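Local atomic coordinates of lipolytic protein G-D-S-L family (Chitinophaga pinensis, PDB entry 4Q7Q), a protein that is of unknown function but probably hydrolyses ester bonds, as a possible lipase of the GDSL (SGNH-hydrolase) family. Residues T7-G12 with I69-Y74; G53-G58 with T80-Q85; L126-Q131 with E159-V164. All blocks are in the same frame, centred on the assembly; numbering follows the deposited sequence.

Interaction 1 (T7-G12 with I69-Y74)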
loop_
_atom_site.group_PDB
_atom_site.type_symbol
_atom_site.label_atom_id
_atom_site.label_comp_id
_atom_site.label_asym_id
_atom_site.label_seq_id
_atom_site.Cartn_x
_atom_site.Cartn_y
_atom_site.Cartn_z
ATOM N N THR A 7 -0.867 -21.992 -1.101
ATOM C CA THR A 7 -0.418 -21.010 -2.071
ATOM C C THR A 7 -1.172 -19.705 -1.832
ATOM O O THR A 7 -2.403 -19.684 -1.800
ATOM C CB THR A 7 -0.635 -21.497 -3.514
ATOM O OG1 THR A 7 0.185 -22.650 -3.761
ATOM C CG2 THR A 7 -0.276 -20.406 -4.512
ATOM N N TRP A 8 -0.418 -18.628 -1.653
ATOM C CA TRP A 8 -0.967 -17.316 -1.344
ATOM C C TRP A 8 -0.576 -16.324 -2.427
ATOM O O TRP A 8 0.603 -16.018 -2.589
ATOM C CB TRP A 8 -0.427 -16.844 0.009
ATOM C CG TRP A 8 -0.555 -15.364 0.284
ATOM C CD1 TRP A 8 -1.586 -14.535 -0.075
ATOM C CD2 TRP A 8 0.401 -14.544 0.961
ATOM N NE1 TRP A 8 -1.332 -13.254 0.359
ATOM C CE2 TRP A 8 -0.115 -13.233 0.991
ATOM C CE3 TRP A 8 1.646 -14.791 1.550
ATOM C CZ2 TRP A 8 0.572 -12.173 1.582
ATOM C CZ3 TRP A 8 2.325 -13.742 2.140
ATOM C CH2 TRP A 8 1.783 -12.449 2.157
ATOM N N VAL A 9 -1.572 -15.831 -3.158
ATOM C CA VAL A 9 -1.356 -14.798 -4.162
ATOM C C VAL A 9 -1.563 -13.432 -3.519
ATOM O O VAL A 9 -2.645 -13.134 -3.000
ATOM C CB VAL A 9 -2.297 -14.971 -5.373
ATOM C CG1 VAL A 9 -2.200 -13.783 -6.318
ATOM C CG2 VAL A 9 -1.968 -16.257 -6.104
ATOM N N ALA A 10 -0.507 -12.622 -3.517
ATOM C CA ALA A 10 -0.568 -11.284 -2.951
ATOM C C ALA A 10 -0.725 -10.273 -4.075
ATOM O O ALA A 10 0.221 -9.998 -4.804
ATOM C CB ALA A 10 0.692 -10.992 -2.139
ATOM N N ILE A 11 -1.931 -9.734 -4.218
ATOM C CA ILE A 11 -2.219 -8.748 -5.248
ATOM C C ILE A 11 -1.979 -7.375 -4.645
ATOM O O ILE A 11 -2.417 -7.090 -3.525
ATOM C CB ILE A 11 -3.680 -8.871 -5.740
ATOM C CG1 ILE A 11 -3.885 -10.244 -6.379
ATOM C CG2 ILE A 11 -4.046 -7.746 -6.725
ATOM C CD1 ILE A 11 -5.311 -10.556 -6.720
ATOM N N GLY A 12 -1.286 -6.516 -5.370
ATOM C CA GLY A 12 -1.011 -5.206 -4.826
ATOM C C GLY A 12 -0.309 -4.268 -5.776
ATOM O O GLY A 12 -0.254 -4.509 -6.989
ATOM N N ILE A 69 -3.116 -17.178 -11.050
ATOM C CA ILE A 69 -3.405 -18.606 -11.032
ATOM C C ILE A 69 -4.326 -18.980 -9.882
ATOM O O ILE A 69 -4.607 -18.172 -9.000
ATOM C CB ILE A 69 -2.122 -19.459 -10.942
ATOM C CG1 ILE A 69 -1.447 -19.283 -9.583
ATOM C CG2 ILE A 69 -1.165 -19.117 -12.079
ATOM C CD1 ILE A 69 -0.322 -20.281 -9.337
ATOM N N LYS A 70 -4.807 -20.214 -9.909
ATOM C CA LYS A 70 -5.611 -20.741 -8.819
ATOM C C LYS A 70 -4.739 -20.906 -7.573
ATOM O O LYS A 70 -3.638 -21.464 -7.635
ATOM C CB LYS A 70 -6.227 -22.080 -9.227
ATOM C CG LYS A 70 -7.153 -22.686 -8.190
ATOM C CD LYS A 70 -7.691 -24.023 -8.686
ATOM C CE LYS A 70 -8.732 -24.609 -7.742
ATOM N NZ LYS A 70 -9.415 -25.790 -8.350
ATOM N N ALA A 71 -5.232 -20.405 -6.447
ATOM C CA ALA A 71 -4.487 -20.442 -5.194
ATOM C C ALA A 71 -5.447 -20.580 -4.025
ATOM O O ALA A 71 -6.663 -20.457 -4.191
ATOM C CB ALA A 71 -3.642 -19.185 -5.034
ATOM N N ASP A 72 -4.893 -20.810 -2.839
ATOM C CA ASP A 72 -5.694 -21.131 -1.667
ATOM C C ASP A 72 -6.176 -19.880 -0.949
ATOM O O ASP A 72 -7.238 -19.883 -0.323
ATOM C CB ASP A 72 -4.891 -21.999 -0.698
ATOM C CG ASP A 72 -4.433 -23.298 -1.324
ATOM O OD1 ASP A 72 -5.306 -24.117 -1.668
ATOM O OD2 ASP A 72 -3.206 -23.502 -1.472
ATOM N N VAL A 73 -5.383 -18.815 -1.025
ATOM C CA VAL A 73 -5.743 -17.551 -0.400
ATOM C C VAL A 73 -5.219 -16.407 -1.247
ATOM O O VAL A 73 -4.132 -16.493 -1.817
ATOM C CB VAL A 73 -5.207 -17.449 1.058
ATOM C CG1 VAL A 73 -3.715 -17.717 1.113
ATOM C CG2 VAL A 73 -5.530 -16.097 1.682
ATOM N N TYR A 74 -6.014 -15.348 -1.342
ATOM C CA TYR A 74 -5.627 -14.141 -2.047
ATOM C C TYR A 74 -5.716 -12.962 -1.093
ATOM O O TYR A 74 -6.695 -12.831 -0.352
ATOM C CB TYR A 74 -6.561 -13.890 -3.233
ATOM C CG TYR A 74 -6.560 -14.977 -4.289
ATOM C CD1 TYR A 74 -7.218 -16.191 -4.075
ATOM C CD2 TYR A 74 -5.924 -14.787 -5.511
ATOM C CE1 TYR A 74 -7.229 -17.182 -5.043
ATOM C CE2 TYR A 74 -5.928 -15.782 -6.490
ATOM C CZ TYR A 74 -6.586 -16.977 -6.248
ATOM O OH TYR A 74 -6.610 -17.980 -7.198
#
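Trp8 and Val9 pair in parallel with Val73 and Tyr74, joining strands 6-12 and 73-77 of the central parallel sheet in the alpha/beta fold of the SGNH hydrolases. Val9 N donates to Val73 O at 3.0 Å. Where the loop 69-72 runs into its strand, Thr7 O takes two donors, Asp72 N at 2.9 Å and Val73 N at 3.2 Å. The sheet face bearing Val9 and Tyr74 is closely packed. These two side chains lie side by side and point the same way, with Val9 CB 3.6 Å from Tyr74 CD2. Val9 CG2, anti to the carbonyl carbon and beside the backbone N, is the branch that reaches Ala71 CB, at 3.5 Å; the same methyl also touches Thr7 CG2. On the other face Trp8 CB meets Val73 CG1 at 3.6 Å, and Val73 O lies in plane at the edge of the indole, whose NE1 is hydrogen-bonded to Ser75 OG. Helices 33-40 and 241-257 pack against Trp8 there. Toward solvent the contact thins out: Ile69 is exposed and merely brushes Val9 through its carbonyl O. Thr7, though partly exposed, is well buried against 69-74, while Asp72 at the margin is held by polar bonds. Asp72 OD2 accepts from Thr7 N at 2.8 Å (N-H...O 164°) on its anti lone pair, near the start of strand 6-12. At the far end of the Tyr74 ring the hydroxyl ties the loop to its own strand: Tyr74 OH donates to Ile69 O at 2.7 Å, in the carbonyl plane on a lone pair, and accepts weakly from Ala71 N.

Interaction 2 (G53-G58 with T80-Q85)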
loop_
_atom_site.group_PDB
_atom_site.type_symbol
_atom_site.label_atom_id
_atom_site.label_comp_id
_atom_site.label_asym_id
_atom_site.label_seq_id
_atom_site.Cartn_x
_atom_site.Cartn_y
_atom_site.Cartn_z
ATOM N N GLY A 53 3.380 0.815 -9.126
ATOM C CA GLY A 53 2.723 2.024 -9.568
ATOM C C GLY A 53 1.269 1.880 -9.956
ATOM O O GLY A 53 0.647 2.863 -10.331
ATOM N N TRP A 54 0.723 0.671 -9.889
ATOM C CA TRP A 54 -0.631 0.462 -10.399
ATOM C C TRP A 54 -1.728 0.863 -9.420
ATOM O O TRP A 54 -1.584 0.756 -8.198
ATOM C CB TRP A 54 -0.862 -0.998 -10.802
ATOM C CG TRP A 54 -0.168 -1.449 -12.052
ATOM C CD1 TRP A 54 1.037 -1.017 -12.547
ATOM C CD2 TRP A 54 -0.627 -2.464 -12.948
ATOM N NE1 TRP A 54 1.340 -1.703 -13.710
ATOM C CE2 TRP A 54 0.334 -2.596 -13.971
ATOM C CE3 TRP A 54 -1.769 -3.266 -12.992
ATOM C CZ2 TRP A 54 0.192 -3.499 -15.017
ATOM C CZ3 TRP A 54 -1.907 -4.168 -14.035
ATOM C CH2 TRP A 54 -0.940 -4.266 -15.037
ATOM N N THR A 55 -2.857 1.269 -9.988
ATOM C CA THR A 55 -4.069 1.511 -9.220
ATOM C C THR A 55 -4.918 0.235 -9.199
ATOM O O THR A 55 -4.662 -0.709 -9.963
ATOM C CB THR A 55 -4.908 2.617 -9.855
ATOM O OG1 THR A 55 -5.310 2.190 -11.161
ATOM C CG2 THR A 55 -4.100 3.910 -9.966
ATOM N N SER A 56 -5.939 0.204 -8.346
ATOM C CA SER A 56 -6.907 -0.887 -8.433
ATOM C C SER A 56 -7.592 -0.890 -9.803
ATOM O O SER A 56 -7.996 -1.941 -10.303
ATOM C CB SER A 56 -7.941 -0.830 -7.306
ATOM O OG SER A 56 -8.843 0.248 -7.481
ATOM N N GLY A 57 -7.714 0.292 -10.402
ATOM C CA GLY A 57 -8.242 0.423 -11.752
ATOM C C GLY A 57 -7.386 -0.302 -12.781
ATOM O O GLY A 57 -7.914 -0.988 -13.660
ATOM N N GLY A 58 -6.067 -0.154 -12.687
ATOM C CA GLY A 58 -5.159 -0.869 -13.575
ATOM C C GLY A 58 -5.176 -2.377 -13.368
ATOM O O GLY A 58 -5.167 -3.157 -14.332
ATOM N N THR A 80 -3.826 3.137 -2.652
ATOM C CA THR A 80 -3.031 4.331 -2.415
ATOM C C THR A 80 -2.750 5.082 -3.723
ATOM O O THR A 80 -2.783 6.317 -3.767
ATOM C CB THR A 80 -1.744 4.034 -1.600
ATOM O OG1 THR A 80 -1.245 5.258 -1.050
ATOM C CG2 THR A 80 -0.666 3.368 -2.444
ATOM N N ASN A 81 -2.532 4.349 -4.809
ATOM C CA ASN A 81 -2.299 5.014 -6.089
ATOM C C ASN A 81 -3.580 5.566 -6.691
ATOM O O ASN A 81 -3.544 6.596 -7.359
ATOM C CB ASN A 81 -1.567 4.097 -7.066
ATOM C CG ASN A 81 -0.181 3.747 -6.585
ATOM O OD1 ASN A 81 0.498 4.577 -5.979
ATOM N ND2 ASN A 81 0.247 2.515 -6.830
ATOM N N ASP A 82 -4.703 4.887 -6.454
ATOM C CA ASP A 82 -6.006 5.411 -6.847
ATOM C C ASP A 82 -6.254 6.766 -6.205
ATOM O O ASP A 82 -6.718 7.693 -6.862
ATOM C CB ASP A 82 -7.123 4.458 -6.416
ATOM C CG ASP A 82 -6.980 3.083 -7.011
ATOM O OD1 ASP A 82 -6.045 2.363 -6.611
ATOM O OD2 ASP A 82 -7.817 2.716 -7.864
ATOM N N TRP A 83 -5.956 6.862 -4.915
ATOM C CA TRP A 83 -6.086 8.131 -4.209
ATOM C C TRP A 83 -5.225 9.222 -4.839
ATOM O O TRP A 83 -5.708 10.324 -5.130
ATOM C CB TRP A 83 -5.750 7.983 -2.718
ATOM C CG TRP A 83 -5.628 9.314 -2.031
ATOM C CD1 TRP A 83 -6.653 10.118 -1.617
ATOM C CD2 TRP A 83 -4.412 9.996 -1.678
ATOM N NE1 TRP A 83 -6.149 11.262 -1.035
ATOM C CE2 TRP A 83 -4.778 11.210 -1.063
ATOM C CE3 TRP A 83 -3.052 9.700 -1.835
ATOM C CZ2 TRP A 83 -3.836 12.128 -0.599
ATOM C CZ3 TRP A 83 -2.118 10.608 -1.377
ATOM C CH2 TRP A 83 -2.518 11.814 -0.759
ATOM N N TRP A 84 -3.946 8.929 -5.055
ATOM C CA TRP A 84 -3.056 9.943 -5.594
ATOM C C TRP A 84 -3.494 10.382 -6.993
ATOM O O TRP A 84 -3.347 11.545 -7.362
ATOM C CB TRP A 84 -1.590 9.484 -5.598
ATOM C CG TRP A 84 -0.710 10.551 -6.151
ATOM C CD1 TRP A 84 0.001 10.516 -7.317
ATOM C CD2 TRP A 84 -0.527 11.860 -5.605
ATOM N NE1 TRP A 84 0.646 11.714 -7.511
ATOM C CE2 TRP A 84 0.334 12.560 -6.476
ATOM C CE3 TRP A 84 -0.992 12.507 -4.452
ATOM C CZ2 TRP A 84 0.737 13.870 -6.232
ATOM C CZ3 TRP A 84 -0.590 13.814 -4.211
ATOM C CH2 TRP A 84 0.263 14.478 -5.097
ATOM N N GLN A 85 -4.059 9.462 -7.764
ATOM C CA GLN A 85 -4.465 9.788 -9.126
ATOM C C GLN A 85 -5.842 10.435 -9.182
ATOM O O GLN A 85 -6.275 10.885 -10.241
ATOM C CB GLN A 85 -4.376 8.554 -10.026
ATOM C CG GLN A 85 -2.927 8.132 -10.234
ATOM C CD GLN A 85 -2.755 6.951 -11.166
ATOM O OE1 GLN A 85 -3.596 6.692 -12.032
ATOM N NE2 GLN A 85 -1.650 6.230 -10.997
HETATM O O HOH W 1 -0.916 3.901 -12.368
HETATM O O HOH W 2 2.733 1.926 -6.401
HETATM O O HOH W 3 -2.760 1.237 -5.375
#
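Thr55 and Asp82 bring their CA atoms within 5.0 Å where the turn entering helix 56-61 meets helix 80-85. Asp82 spans the start of helix 56-61: OD1 takes Ser56 N at 2.8 Å on its syn lone pair, and OD2, 2.7 Å from Ser56 OG, receives that hydroxyl from above the carboxylate plane. OD2 has a second partner in Arg87, a salt bridge. Thr55 is the N-cap; with OG1 between the backbone N and the carbonyl carbon (chi1 62°), it accepts from Gly58 N at 2.9 Å. Its CG2 sits over the face of the Gln85 amide, 3.5 Å from CD, OE1 and NE2 alike. Asn81 ND2 donates to Trp54 O at 2.9 Å, almost straight (174°), from well above the carbonyl plane although Trp54 O lies in the plane of the Asn81 amide. One water links Gly53 O to Gln85 NE2. Gly53 and Asn81 probably correspond to the glycine and asparagine of the oxyanion hole of SGNH hydrolases. The bond to Trp54 O fixes the Asn81 amide, and its other N-H goes to a water 2.6 Å from ND2, which also accepts weakly from Gly53 N; this water may occupy the oxyanion position.

Interaction 3 (L126-Q131 with E159-V164)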
loop_
_atom_site.group_PDB
_atom_site.type_symbol
_atom_site.label_atom_id
_atom_site.label_comp_id
_atom_site.label_asym_id
_atom_site.label_seq_id
_atom_site.Cartn_x
_atom_site.Cartn_y
_atom_site.Cartn_z
ATOM N N LEU A 126 -8.630 -8.474 2.423
ATOM C CA LEU A 126 -8.361 -7.141 1.897
ATOM C C LEU A 126 -7.497 -6.370 2.886
ATOM O O LEU A 126 -7.598 -6.567 4.096
ATOM C CB LEU A 126 -9.665 -6.381 1.642
ATOM C CG LEU A 126 -10.752 -7.119 0.856
ATOM C CD1 LEU A 126 -11.966 -6.223 0.682
ATOM C CD2 LEU A 126 -10.232 -7.619 -0.491
ATOM N N ILE A 127 -6.644 -5.498 2.363
ATOM C CA ILE A 127 -5.769 -4.682 3.195
ATOM C C ILE A 127 -5.982 -3.213 2.858
ATOM O O ILE A 127 -5.844 -2.826 1.702
ATOM C CB ILE A 127 -4.295 -5.045 2.957
ATOM C CG1 ILE A 127 -4.088 -6.554 3.126
ATOM C CG2 ILE A 127 -3.379 -4.234 3.863
ATOM C CD1 ILE A 127 -2.654 -6.984 2.981
ATOM N N THR A 128 -6.335 -2.395 3.847
ATOM C CA THR A 128 -6.524 -0.965 3.581
ATOM C C THR A 128 -5.201 -0.269 3.289
ATOM O O THR A 128 -4.151 -0.706 3.753
ATOM C CB THR A 128 -7.181 -0.217 4.759
ATOM O OG1 THR A 128 -6.274 -0.189 5.865
ATOM C CG2 THR A 128 -8.489 -0.877 5.171
ATOM N N PRO A 129 -5.249 0.825 2.521
ATOM C CA PRO A 129 -4.002 1.566 2.341
ATOM C C PRO A 129 -3.449 2.064 3.671
ATOM O O PRO A 129 -4.195 2.403 4.592
ATOM C CB PRO A 129 -4.421 2.758 1.475
ATOM C CG PRO A 129 -5.619 2.290 0.738
ATOM C CD PRO A 129 -6.339 1.351 1.681
HETATM N N MSE A 130 -2.129 2.081 3.769
HETATM C CA MSE A 130 -1.468 2.698 4.901
HETATM C C MSE A 130 -1.488 4.208 4.715
HETATM O O MSE A 130 -1.519 4.704 3.592
HETATM C CB MSE A 130 -0.023 2.204 4.980
HETATM C CG MSE A 130 0.696 2.609 6.257
HETATM SE SE MSE A 130 2.402 1.691 6.543
HETATM C CE MSE A 130 3.491 2.754 5.326
ATOM N N GLN A 131 -1.459 4.949 5.815
ATOM C CA GLN A 131 -1.232 6.382 5.700
ATOM C C GLN A 131 0.124 6.625 5.047
ATOM O O GLN A 131 1.004 5.750 5.031
ATOM C CB GLN A 131 -1.346 7.066 7.060
ATOM C CG GLN A 131 -2.759 6.977 7.606
ATOM C CD GLN A 131 -2.963 7.749 8.886
ATOM O OE1 GLN A 131 -2.657 8.943 8.968
ATOM N NE2 GLN A 131 -3.505 7.079 9.891
ATOM N N GLU A 159 -11.018 7.820 2.932
ATOM C CA GLU A 159 -12.199 7.363 2.196
ATOM C C GLU A 159 -11.938 6.052 1.470
ATOM O O GLU A 159 -12.833 5.213 1.338
ATOM C CB GLU A 159 -12.640 8.396 1.178
ATOM C CG GLU A 159 -13.226 9.633 1.781
ATOM C CD GLU A 159 -13.600 10.624 0.711
ATOM O OE1 GLU A 159 -14.505 10.316 -0.093
ATOM O OE2 GLU A 159 -12.973 11.694 0.659
ATOM N N PHE A 160 -10.713 5.893 0.982
ATOM C CA PHE A 160 -10.306 4.668 0.299
ATOM C C PHE A 160 -10.227 3.507 1.286
ATOM O O PHE A 160 -10.690 2.404 1.001
ATOM C CB PHE A 160 -8.981 4.888 -0.445
ATOM C CG PHE A 160 -9.109 5.799 -1.629
ATOM C CD1 PHE A 160 -9.286 7.167 -1.454
ATOM C CD2 PHE A 160 -9.082 5.295 -2.923
ATOM C CE1 PHE A 160 -9.428 8.012 -2.546
ATOM C CE2 PHE A 160 -9.225 6.132 -4.014
ATOM C CZ PHE A 160 -9.392 7.490 -3.827
ATOM N N ALA A 161 -9.647 3.754 2.454
ATOM C CA ALA A 161 -9.628 2.740 3.499
ATOM C C ALA A 161 -11.050 2.353 3.891
ATOM O O ALA A 161 -11.354 1.174 4.081
ATOM C CB ALA A 161 -8.863 3.239 4.704
ATOM N N ASN A 162 -11.929 3.345 3.990
ATOM C CA ASN A 162 -13.301 3.077 4.400
ATOM C C ASN A 162 -14.063 2.260 3.359
ATOM O O ASN A 162 -14.873 1.395 3.710
ATOM C CB ASN A 162 -14.035 4.379 4.747
ATOM C CG ASN A 162 -13.521 5.017 6.038
ATOM O OD1 ASN A 162 -12.848 4.367 6.841
ATOM N ND2 ASN A 162 -13.854 6.284 6.249
ATOM N N ALA A 163 -13.797 2.521 2.082
ATOM C CA ALA A 163 -14.391 1.709 1.020
ATOM C C ALA A 163 -13.982 0.237 1.151
ATOM O O ALA A 163 -14.820 -0.663 1.051
ATOM C CB ALA A 163 -14.010 2.252 -0.344
ATOM N N VAL A 164 -12.696 -0.007 1.379
ATOM C CA VAL A 164 -12.208 -1.371 1.558
ATOM C C VAL A 164 -12.884 -2.024 2.770
ATOM O O VAL A 164 -13.334 -3.165 2.703
ATOM C CB VAL A 164 -10.672 -1.399 1.710
ATOM C CG1 VAL A 164 -10.201 -2.800 2.086
ATOM C CG2 VAL A 164 -9.995 -0.900 0.415
#
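Thr128 rests against Ala161, CB to CB 3.8 Å, while its OG1 is gripped from outside the contact by two hydrogen bonds, with Tyr179 N and Asp177 OD1. OG1 lies between the backbone N and the carbonyl carbon (chi1 68°), and CG2, anti to the carbonyl carbon, turns to the helix, where it lies 3.7 Å from Ala161 O and 4.0 Å from Val164 CG1. The hydroxyl thus serves the loop beyond strand 175-176, and the methyl serves the helix. No hydrogen bond joins the two segments; they meet through apolar groups. Val164 points at the strand end: its CG1 meets Leu126 CB at 3.6 Å, the two side chains crossing at a slant, and Leu126 CD1 comes within 3.9 Å of Val164 O. Farther along, the Pro129 ring turns its CD toward the helix, 4.0 Å from Ala161 CA, with CG near Phe160 CB at 4.4 Å. With only a methyl at Ala161, the CA atoms of Thr128 and Ala161 come to 4.8 Å. This is helix-on-sheet packing of the alpha/beta fold: helix 157-171 lies against the end of strand 123-127, with strand 175-176 touching Thr128 and Val164, and helix 104-118 packing on Phe160, Ala163 and Val164.

Interactions 1 and 3 both reach the central parallel sheet, on neighbouring strands 73-77 and 123-127, yet their centres are 19 Å apart and their nearest atoms about 6 Å. Interaction 2 stands 20 Å from interaction 1 between centres, but only 12 Å from interaction 3, which it touches: Trp83 CA lies 3.4 Å from Phe160 CZ, and Pro129 CG packs near Thr80 N. Strand 6-12 of interaction 1 leads to Ser14, which with Asp235 and His238 probably forms the catalytic triad, as in other SGNH hydrolases. Asn81 lies near these residues, so interaction 2 probably borders the active-site pocket; a tetraethylene glycol, probably from the crystallisation liquor, sits about 4 Å from Gly53.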